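Long-range contacts in cellulosomal scaffoldin (Bacteroides cellulosolvens, PDB 2XBT), which probably binds cellulose through this family 3b carbohydrate-binding module, one piece of the large secreted scaffoldin that organises the cellulosome: residues Q25-N34 / S109-A118; V66-N76 / Y88-L98. All coordinates share one frame; numbering follows the deposited sequence.

In the fold
Both contacts are antiparallel strand pairings within one family 3 carbohydrate-binding module, an all-beta domain whose two main sheets pack face to face. Contact 1 joins strands 22-34 and 110-119 in one sheet; contact 2 lies mostly on the hairpin of strands 71-82 and 85-93 at the margin of the other. Along the chain, 66-76 and 88-98 are nested in the loop that contact 1 closes. The centres of the two contacts are about 9 Å apart, and the contacts meet directly: S67 OG accepts a probable hydrogen bond from T112 N, while L98 packs on S109 and E110. F75, I89 and L93 reach V117 and I113 across the core, so the two pairings contribute facing sides of the sandwich core.

Contact 1 (Q25-N34 / S109-A118); sequences QIYMNMKLQN and SEVTIQGRVA. Unlike the reference sequence in segment 25-34: Y27 (reference Cys).
M28 bends over the bare backbone of G115, and its CE comes to rest 3.5 Å from V117 CG2. The glycine opposite M28 offers no side chain, and the turn at chi3 (-69°) swings the methyl toward V117, the next residue on that face. Toward one end of this buried face M30 CE touches I113 CG2 and L32 CB meets V111 CG1; toward the other, I26 and V117 abut at their CB atoms. Y49, I47 and I45 of strand 45-51 press on this row. The other face is more polar. R116 runs alongside the Y27 ring, its CD 3.8 Å from CE1, and NH1 reaches Q25 OE1 at 2.9 Å; the amide and guanidinium planes stand 83° apart. R116 NE also forms a salt bridge with D64, and Q25 NE2 donates to Y27 OH. Near the other end, E110 is shared: OE1 lies 3.1 Å from K31 NZ in a salt bridge whose hydrogen bond is weak, and OE2 accepts Q33 NE2 from above the carboxylate plane. A water donates to both N29 OD1 and G115 O. The backbone bonds thus fix the strand pairing, while one face suits the apolar core and the other ties charges and amides across the strands.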
loop_
_atom_site.group_PDB
_atom_site.type_symbol
_atom_site.label_atom_id
_atom_site.label_comp_id
_atom_site.label_asym_id
_atom_site.label_seq_id
_atom_site.Cartn_x
_atom_site.Cartn_y
_atom_site.Cartn_z
ATOM N N GLN A 25 -12.576 9.681 1.758
ATOM C CA GLN A 25 -11.803 8.807 0.873
ATOM C C GLN A 25 -10.776 8.048 1.686
ATOM O O GLN A 25 -10.512 8.396 2.830
ATOM C CB GLN A 25 -11.108 9.638 -0.211
ATOM C CG GLN A 25 -10.283 10.793 0.335
ATOM C CD GLN A 25 -9.978 11.856 -0.729
ATOM O OE1 GLN A 25 -9.996 11.585 -1.932
ATOM N NE2 GLN A 25 -9.716 13.074 -0.278
ATOM N N ILE A 26 -10.202 6.996 1.106
ATOM C CA ILE A 26 -9.140 6.276 1.780
ATOM C C ILE A 26 -7.811 6.950 1.472
ATOM O O ILE A 26 -7.504 7.178 0.301
ATOM C CB ILE A 26 -9.049 4.810 1.300
ATOM C CG1 ILE A 26 -10.407 4.105 1.444
ATOM C CG2 ILE A 26 -7.979 4.078 2.069
ATOM C CD1 ILE A 26 -10.387 2.653 0.947
ATOM N N TYR A 27 -7.029 7.254 2.509
ATOM C CA TYR A 27 -5.685 7.805 2.321
ATOM C C TYR A 27 -4.625 6.744 2.546
ATOM O O TYR A 27 -4.663 6.029 3.554
ATOM C CB TYR A 27 -5.424 8.961 3.271
ATOM C CG TYR A 27 -6.321 10.137 3.031
ATOM C CD1 TYR A 27 -5.894 11.218 2.271
ATOM C CD2 TYR A 27 -7.602 10.161 3.557
ATOM C CE1 TYR A 27 -6.728 12.299 2.042
ATOM C CE2 TYR A 27 -8.440 11.237 3.345
ATOM C CZ TYR A 27 -8.003 12.298 2.583
ATOM O OH TYR A 27 -8.840 13.363 2.371
ATOM N N MET A 28 -3.675 6.662 1.620
ATOM C CA MET A 28 -2.565 5.727 1.718
ATOM C C MET A 28 -1.265 6.440 1.411
ATOM O O MET A 28 -0.977 6.716 0.255
ATOM C CB MET A 28 -2.714 4.610 0.685
ATOM C CG MET A 28 -3.740 3.550 1.009
ATOM S SD MET A 28 -4.182 2.698 -0.527
ATOM C CE MET A 28 -5.036 4.036 -1.322
ATOM N N ASN A 29 -0.475 6.721 2.434
ATOM C CA ASN A 29 0.836 7.300 2.220
ATOM C C ASN A 29 1.859 6.312 2.710
ATOM O O ASN A 29 1.858 5.925 3.882
ATOM C CB ASN A 29 0.986 8.601 2.986
ATOM C CG ASN A 29 -0.084 9.601 2.643
ATOM O OD1 ASN A 29 -0.351 9.872 1.472
ATOM N ND2 ASN A 29 -0.710 10.161 3.671
ATOM N N MET A 30 2.738 5.896 1.812
ATOM C CA MET A 30 3.631 4.796 2.121
ATOM C C MET A 30 5.062 5.108 1.770
ATOM O O MET A 30 5.335 5.776 0.775
ATOM C CB MET A 30 3.174 3.551 1.394
ATOM C CG MET A 30 1.870 3.042 1.994
ATOM S SD MET A 30 1.052 1.816 1.006
ATOM C CE MET A 30 0.733 2.677 -0.521
ATOM N N LYS A 31 5.969 4.627 2.603
ATOM C CA LYS A 31 7.381 4.670 2.293
ATOM C C LYS A 31 7.880 3.259 2.356
ATOM O O LYS A 31 7.828 2.624 3.409
ATOM C CB LYS A 31 8.152 5.461 3.346
ATOM C CG LYS A 31 8.351 6.912 3.050
ATOM C CD LYS A 31 9.511 7.442 3.895
ATOM C CE LYS A 31 9.610 8.957 3.861
ATOM N NZ LYS A 31 10.766 9.437 4.689
ATOM N N LEU A 32 8.376 2.764 1.238
ATOM C CA LEU A 32 8.968 1.448 1.211
ATOM C C LEU A 32 10.475 1.640 1.279
ATOM O O LEU A 32 11.046 2.320 0.428
ATOM C CB LEU A 32 8.533 0.704 -0.051
ATOM C CG LEU A 32 9.150 -0.676 -0.329
ATOM C CD1 LEU A 32 8.888 -1.685 0.792
ATOM C CD2 LEU A 32 8.643 -1.211 -1.668
ATOM N N GLN A 33 11.106 1.061 2.301
ATOM C CA GLN A 33 12.543 1.233 2.517
ATOM C C GLN A 33 13.317 -0.057 2.277
ATOM O O GLN A 33 12.819 -1.155 2.517
ATOM C CB GLN A 33 12.823 1.698 3.948
ATOM C CG GLN A 33 12.379 3.100 4.256
ATOM C CD GLN A 33 12.633 3.485 5.709
ATOM O OE1 GLN A 33 12.620 2.633 6.601
ATOM N NE2 GLN A 33 12.860 4.771 5.952
ATOM N N ASN A 34 14.549 0.084 1.809
ATOM C CA ASN A 34 15.456 -1.048 1.724
ATOM C C ASN A 34 16.528 -0.790 2.773
ATOM O O ASN A 34 17.230 0.208 2.704
ATOM C CB ASN A 34 16.043 -1.139 0.314
ATOM C CG ASN A 34 17.183 -2.146 0.202
ATOM O OD1 ASN A 34 17.346 -3.015 1.046
ATOM N ND2 ASN A 34 17.972 -2.021 -0.854
ATOM N N SER A 109 17.291 4.667 -1.506
ATOM C CA SER A 109 17.006 3.406 -0.823
ATOM C C SER A 109 15.556 3.310 -0.351
ATOM O O SER A 109 15.152 2.324 0.277
ATOM C CB SER A 109 17.959 3.196 0.348
ATOM O OG SER A 109 17.826 4.216 1.310
ATOM N N GLU A 110 14.771 4.337 -0.653
ATOM C CA GLU A 110 13.361 4.293 -0.321
ATOM C C GLU A 110 12.524 5.004 -1.369
ATOM O O GLU A 110 13.006 5.873 -2.102
ATOM C CB GLU A 110 13.116 4.896 1.054
ATOM C CG GLU A 110 13.492 6.350 1.133
ATOM C CD GLU A 110 13.065 6.987 2.436
ATOM O OE1 GLU A 110 12.168 7.858 2.394
ATOM O OE2 GLU A 110 13.629 6.623 3.496
ATOM N N VAL A 111 11.260 4.625 -1.432
ATOM C CA VAL A 111 10.338 5.241 -2.361
ATOM C C VAL A 111 9.081 5.641 -1.596
ATOM O O VAL A 111 8.596 4.891 -0.747
ATOM C CB VAL A 111 9.995 4.303 -3.523
ATOM C CG1 VAL A 111 9.387 2.990 -2.999
ATOM C CG2 VAL A 111 9.052 4.996 -4.496
ATOM N N THR A 112 8.601 6.844 -1.874
ATOM C CA THR A 112 7.372 7.342 -1.269
ATOM C C THR A 112 6.207 7.202 -2.244
ATOM O O THR A 112 6.306 7.596 -3.403
ATOM C CB THR A 112 7.533 8.807 -0.863
ATOM O OG1 THR A 112 8.535 8.896 0.161
ATOM C CG2 THR A 112 6.214 9.352 -0.327
ATOM N N ILE A 113 5.098 6.635 -1.773
ATOM C CA ILE A 113 3.916 6.461 -2.601
ATOM C C ILE A 113 2.734 7.087 -1.858
ATOM O O ILE A 113 2.444 6.712 -0.715
ATOM C CB ILE A 113 3.640 4.968 -2.826
ATOM C CG1 ILE A 113 4.872 4.298 -3.452
ATOM C CG2 ILE A 113 2.395 4.747 -3.681
ATOM C CD1 ILE A 113 4.926 2.794 -3.253
ATOM N N GLN A 114 2.072 8.048 -2.494
ATOM C CA GLN A 114 0.914 8.702 -1.897
ATOM C C GLN A 114 -0.270 8.545 -2.827
ATOM O O GLN A 114 -0.232 8.977 -3.967
ATOM C CB GLN A 114 1.189 10.181 -1.627
ATOM C CG GLN A 114 2.396 10.407 -0.750
ATOM C CD GLN A 114 2.659 11.874 -0.456
ATOM O OE1 GLN A 114 1.918 12.755 -0.892
ATOM N NE2 GLN A 114 3.724 12.140 0.293
ATOM N N GLY A 115 -1.324 7.906 -2.333
ATOM C CA GLY A 115 -2.471 7.622 -3.163
ATOM C C GLY A 115 -3.745 7.804 -2.363
ATOM O O GLY A 115 -3.726 7.815 -1.128
ATOM N N ARG A 116 -4.852 7.941 -3.073
ATOM C CA ARG A 116 -6.149 8.027 -2.427
ATOM C C ARG A 116 -7.114 7.153 -3.180
ATOM O O ARG A 116 -6.984 6.973 -4.393
ATOM C CB ARG A 116 -6.666 9.460 -2.439
ATOM C CG ARG A 116 -5.990 10.372 -1.442
ATOM C CD ARG A 116 -6.389 11.808 -1.711
ATOM N NE ARG A 116 -5.943 12.247 -3.032
ATOM C CZ ARG A 116 -6.751 12.671 -3.996
ATOM N NH1 ARG A 116 -8.061 12.724 -3.796
ATOM N NH2 ARG A 116 -6.245 13.052 -5.154
ATOM N N VAL A 117 -8.087 6.608 -2.462
ATOM C CA VAL A 117 -9.175 5.892 -3.106
ATOM C C VAL A 117 -10.519 6.524 -2.719
ATOM O O VAL A 117 -10.801 6.758 -1.536
ATOM C CB VAL A 117 -9.154 4.406 -2.775
ATOM C CG1 VAL A 117 -10.388 3.721 -3.339
ATOM C CG2 VAL A 117 -7.886 3.777 -3.349
ATOM N N ALA A 118 -11.322 6.822 -3.733
ATOM C CA ALA A 118 -12.618 7.466 -3.535
ATOM C C ALA A 118 -13.681 6.877 -4.463
ATOM O O ALA A 118 -13.361 6.254 -5.472
ATOM C CB ALA A 118 -12.501 8.963 -3.751
HETATM O O HOH W 1 -2.719 10.168 0.482
#

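Contact 2 (V66-N76 / Y88-L98); sequences VSIGSASATFN and YIEIKLASGTL
Paired backbone hydrogen bonds join S72 to K92, T74 to E90 and N76 to Y88, and A94 N continues the series to S70 O at 2.9 Å. The N76 amide adds a weak bond from ND2 to Y88 O and a shorter one to T74 OG1 in its own strand (3.1 Å), which together restrain its rotation. Water extends the polar rim: one molecule links S72 OG with K92 O, another T74 OG1 with E90 OE1, and a third the hydroxyls of S70 and S95. E90 OE2 turns elsewhere, to a salt bridge with R48. With CG of Y88 set between its backbone N and carbonyl carbon (chi1 61°), the ring lies beneath N76, whose CB sits over one face in a CH-pi contact, 3.6 Å from the centroid. On the inner side F75 CE1 touches I89 CG1 at 3.6 Å, A73 CB meets I89 CG2, and A71 CB touches both I91 CG2 and L93 CD2. Beyond the strands, I68 CG2 lies 4.0 Å from G96 CA. Strands 71-82 and 85-93 form an antiparallel beta hairpin at the sheet edge; 85-93 bonds onward to strand 45-51, and inner side chains pack on Y61 of strand 59-66 and on V117 and I113 of strand 110-119.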
loop_
_atom_site.group_PDB
_atom_site.type_symbol
_atom_site.label_atom_id
_atom_site.label_comp_id
_atom_site.label_asym_id
_atom_site.label_seq_id
_atom_site.Cartn_x
_atom_site.Cartn_y
_atom_site.Cartn_z
ATOM N N VAL A 66 4.539 9.845 -6.385
ATOM C CA VAL A 66 5.385 8.664 -6.325
ATOM C C VAL A 66 6.805 9.133 -6.575
ATOM O O VAL A 66 7.101 9.657 -7.651
ATOM C CB VAL A 66 4.992 7.630 -7.381
ATOM C CG1 VAL A 66 5.848 6.383 -7.234
ATOM C CG2 VAL A 66 3.505 7.296 -7.274
ATOM N N SER A 67 7.672 8.966 -5.583
ATOM C CA SER A 67 9.001 9.577 -5.627
ATOM C C SER A 67 9.937 8.943 -6.656
ATOM O O SER A 67 10.890 9.580 -7.101
ATOM C CB SER A 67 9.650 9.570 -4.245
ATOM O OG SER A 67 9.988 8.260 -3.835
ATOM N N ILE A 68 9.677 7.693 -7.022
ATOM C CA ILE A 68 10.439 7.020 -8.069
ATOM C C ILE A 68 9.480 6.296 -8.987
ATOM O O ILE A 68 8.675 5.493 -8.523
ATOM C CB ILE A 68 11.403 5.957 -7.497
ATOM C CG1 ILE A 68 12.309 6.552 -6.423
ATOM C CG2 ILE A 68 12.202 5.295 -8.623
ATOM C CD1 ILE A 68 13.214 5.508 -5.775
ATOM N N GLY A 69 9.573 6.576 -10.287
ATOM C CA GLY A 69 8.707 5.971 -11.284
ATOM C C GLY A 69 7.258 6.418 -11.166
ATOM O O GLY A 69 6.966 7.610 -10.982
ATOM N N SER A 70 6.351 5.449 -11.252
ATOM C CA SER A 70 4.918 5.711 -11.194
ATOM C C SER A 70 4.165 4.508 -10.624
ATOM O O SER A 70 4.683 3.392 -10.585
ATOM C CB SER A 70 4.372 6.028 -12.587
ATOM O OG SER A 70 4.514 4.902 -13.431
ATOM N N ALA A 71 2.930 4.749 -10.201
ATOM C CA ALA A 71 2.105 3.712 -9.596
ATOM C C ALA A 71 0.758 3.644 -10.290
ATOM O O ALA A 71 0.237 4.664 -10.741
ATOM C CB ALA A 71 1.903 4.018 -8.126
ATOM N N SER A 72 0.186 2.445 -10.360
ATOM C CA SER A 72 -1.176 2.279 -10.866
ATOM C C SER A 72 -1.879 1.254 -9.989
ATOM O O SER A 72 -1.233 0.525 -9.249
ATOM C CB SER A 72 -1.172 1.819 -12.318
ATOM O OG SER A 72 -0.569 0.555 -12.454
ATOM N N ALA A 73 -3.200 1.195 -10.063
ATOM C CA ALA A 73 -3.937 0.359 -9.128
ATOM C C ALA A 73 -5.071 -0.378 -9.808
ATOM O O ALA A 73 -5.652 0.101 -10.789
ATOM C CB ALA A 73 -4.477 1.196 -7.984
ATOM N N THR A 74 -5.379 -1.553 -9.278
ATOM C CA THR A 74 -6.554 -2.301 -9.679
ATOM C C THR A 74 -7.331 -2.673 -8.424
ATOM O O THR A 74 -6.774 -2.728 -7.338
ATOM C CB THR A 74 -6.168 -3.588 -10.436
ATOM O OG1 THR A 74 -5.360 -4.414 -9.594
ATOM C CG2 THR A 74 -5.375 -3.244 -11.704
ATOM N N PHE A 75 -8.630 -2.910 -8.579
ATOM C CA PHE A 75 -9.455 -3.340 -7.472
ATOM C C PHE A 75 -9.904 -4.758 -7.776
ATOM O O PHE A 75 -10.317 -5.062 -8.901
ATOM C CB PHE A 75 -10.642 -2.393 -7.321
ATOM C CG PHE A 75 -10.233 -0.962 -7.106
ATOM C CD1 PHE A 75 -10.014 -0.480 -5.829
ATOM C CD2 PHE A 75 -10.033 -0.110 -8.182
ATOM C CE1 PHE A 75 -9.619 0.838 -5.615
ATOM C CE2 PHE A 75 -9.637 1.211 -7.976
ATOM C CZ PHE A 75 -9.431 1.680 -6.692
ATOM N N ASN A 76 -9.816 -5.617 -6.766
ATOM C CA ASN A 76 -9.873 -7.054 -6.958
ATOM C C ASN A 76 -10.679 -7.745 -5.879
ATOM O O ASN A 76 -10.679 -7.311 -4.732
ATOM C CB ASN A 76 -8.462 -7.627 -6.892
ATOM C CG ASN A 76 -7.512 -6.932 -7.835
ATOM O OD1 ASN A 76 -7.360 -7.342 -8.980
ATOM N ND2 ASN A 76 -6.892 -5.851 -7.367
ATOM N N TYR A 88 -9.377 -6.188 -2.386
ATOM C CA TYR A 88 -8.123 -5.489 -2.145
ATOM C C TYR A 88 -7.780 -4.573 -3.302
ATOM O O TYR A 88 -8.125 -4.848 -4.451
ATOM C CB TYR A 88 -6.965 -6.441 -1.869
ATOM C CG TYR A 88 -6.654 -7.393 -2.988
ATOM C CD1 TYR A 88 -5.628 -7.116 -3.904
ATOM C CD2 TYR A 88 -7.380 -8.559 -3.145
ATOM C CE1 TYR A 88 -5.340 -8.008 -4.951
ATOM C CE2 TYR A 88 -7.101 -9.446 -4.166
ATOM C CZ TYR A 88 -6.082 -9.164 -5.069
ATOM O OH TYR A 88 -5.821 -10.046 -6.085
ATOM N N ILE A 89 -7.145 -3.456 -2.975
ATOM C CA ILE A 89 -6.522 -2.617 -3.978
ATOM C C ILE A 89 -5.128 -3.209 -4.161
ATOM O O ILE A 89 -4.449 -3.496 -3.171
ATOM C CB ILE A 89 -6.333 -1.192 -3.466
ATOM C CG1 ILE A 89 -7.653 -0.644 -2.922
ATOM C CG2 ILE A 89 -5.784 -0.289 -4.580
ATOM C CD1 ILE A 89 -7.466 0.457 -1.941
ATOM N N GLU A 90 -4.700 -3.357 -5.409
ATOM C CA GLU A 90 -3.320 -3.742 -5.685
ATOM C C GLU A 90 -2.617 -2.619 -6.401
ATOM O O GLU A 90 -3.006 -2.236 -7.508
ATOM C CB GLU A 90 -3.237 -5.012 -6.534
ATOM C CG GLU A 90 -1.793 -5.440 -6.804
ATOM C CD GLU A 90 -1.703 -6.853 -7.352
ATOM O OE1 GLU A 90 -1.786 -7.017 -8.584
ATOM O OE2 GLU A 90 -1.553 -7.796 -6.550
ATOM N N ILE A 91 -1.570 -2.112 -5.763
ATOM C CA ILE A 91 -0.770 -1.039 -6.330
ATOM C C ILE A 91 0.499 -1.627 -6.932
ATOM O O ILE A 91 1.213 -2.397 -6.285
ATOM C CB ILE A 91 -0.455 0.008 -5.253
ATOM C CG1 ILE A 91 -1.756 0.638 -4.744
ATOM C CG2 ILE A 91 0.486 1.090 -5.784
ATOM C CD1 ILE A 91 -1.567 1.487 -3.521
ATOM N N LYS A 92 0.768 -1.279 -8.186
ATOM C CA LYS A 92 1.944 -1.790 -8.865
ATOM C C LYS A 92 2.828 -0.620 -9.218
ATOM O O LYS A 92 2.341 0.400 -9.683
ATOM C CB LYS A 92 1.554 -2.515 -10.149
ATOM C CG LYS A 92 1.067 -3.941 -9.973
ATOM C CD LYS A 92 0.995 -4.621 -11.336
ATOM C CE LYS A 92 0.603 -6.089 -11.228
ATOM N NZ LYS A 92 1.608 -6.863 -10.455
ATOM N N LEU A 93 4.124 -0.759 -8.971
ATOM C CA LEU A 93 5.083 0.270 -9.329
ATOM C C LEU A 93 5.637 -0.108 -10.687
ATOM O O LEU A 93 5.797 -1.285 -10.976
ATOM C CB LEU A 93 6.179 0.342 -8.274
ATOM C CG LEU A 93 5.607 0.692 -6.897
ATOM C CD1 LEU A 93 6.693 0.671 -5.836
ATOM C CD2 LEU A 93 4.921 2.059 -6.945
ATOM N N ALA A 94 5.880 0.880 -11.539
ATOM C CA ALA A 94 6.162 0.586 -12.943
ATOM C C ALA A 94 7.646 0.485 -13.261
ATOM O O ALA A 94 8.054 -0.337 -14.084
ATOM C CB ALA A 94 5.486 1.604 -13.864
ATOM N N SER A 95 8.452 1.317 -12.621
ATOM C CA SER A 95 9.851 1.404 -13.007
ATOM C C SER A 95 10.764 1.865 -11.885
ATOM O O SER A 95 10.307 2.303 -10.835
ATOM C CB SER A 95 10.003 2.371 -14.178
ATOM O OG SER A 95 9.777 3.707 -13.754
ATOM N N GLY A 96 12.069 1.780 -12.122
ATOM C CA GLY A 96 13.015 2.323 -11.173
ATOM C C GLY A 96 13.529 1.278 -10.206
ATOM O O GLY A 96 13.094 0.122 -10.194
ATOM N N THR A 97 14.463 1.704 -9.374
ATOM C CA THR A 97 15.197 0.786 -8.533
ATOM C C THR A 97 15.284 1.314 -7.118
ATOM O O THR A 97 15.517 2.501 -6.899
ATOM C CB THR A 97 16.631 0.625 -9.082
ATOM O OG1 THR A 97 16.578 0.019 -10.385
ATOM C CG2 THR A 97 17.474 -0.234 -8.162
ATOM N N LEU A 98 15.069 0.432 -6.155
ATOM C CA LEU A 98 15.441 0.718 -4.787
ATOM C C LEU A 98 16.898 0.330 -4.623
ATOM O O LEU A 98 17.235 -0.853 -4.705
ATOM C CB LEU A 98 14.596 -0.096 -3.815
ATOM C CG LEU A 98 13.323 0.547 -3.312
ATOM C CD1 LEU A 98 12.890 -0.181 -2.041
ATOM C CD2 LEU A 98 13.527 2.041 -3.049
HETATM O O HOH W 2 7.890 2.923 -9.938
HETATM O O HOH W 3 6.964 4.586 -14.622
HETATM O O HOH W 4 2.238 0.717 -12.511
HETATM O O HOH W 5 -2.653 -5.182 -10.107
#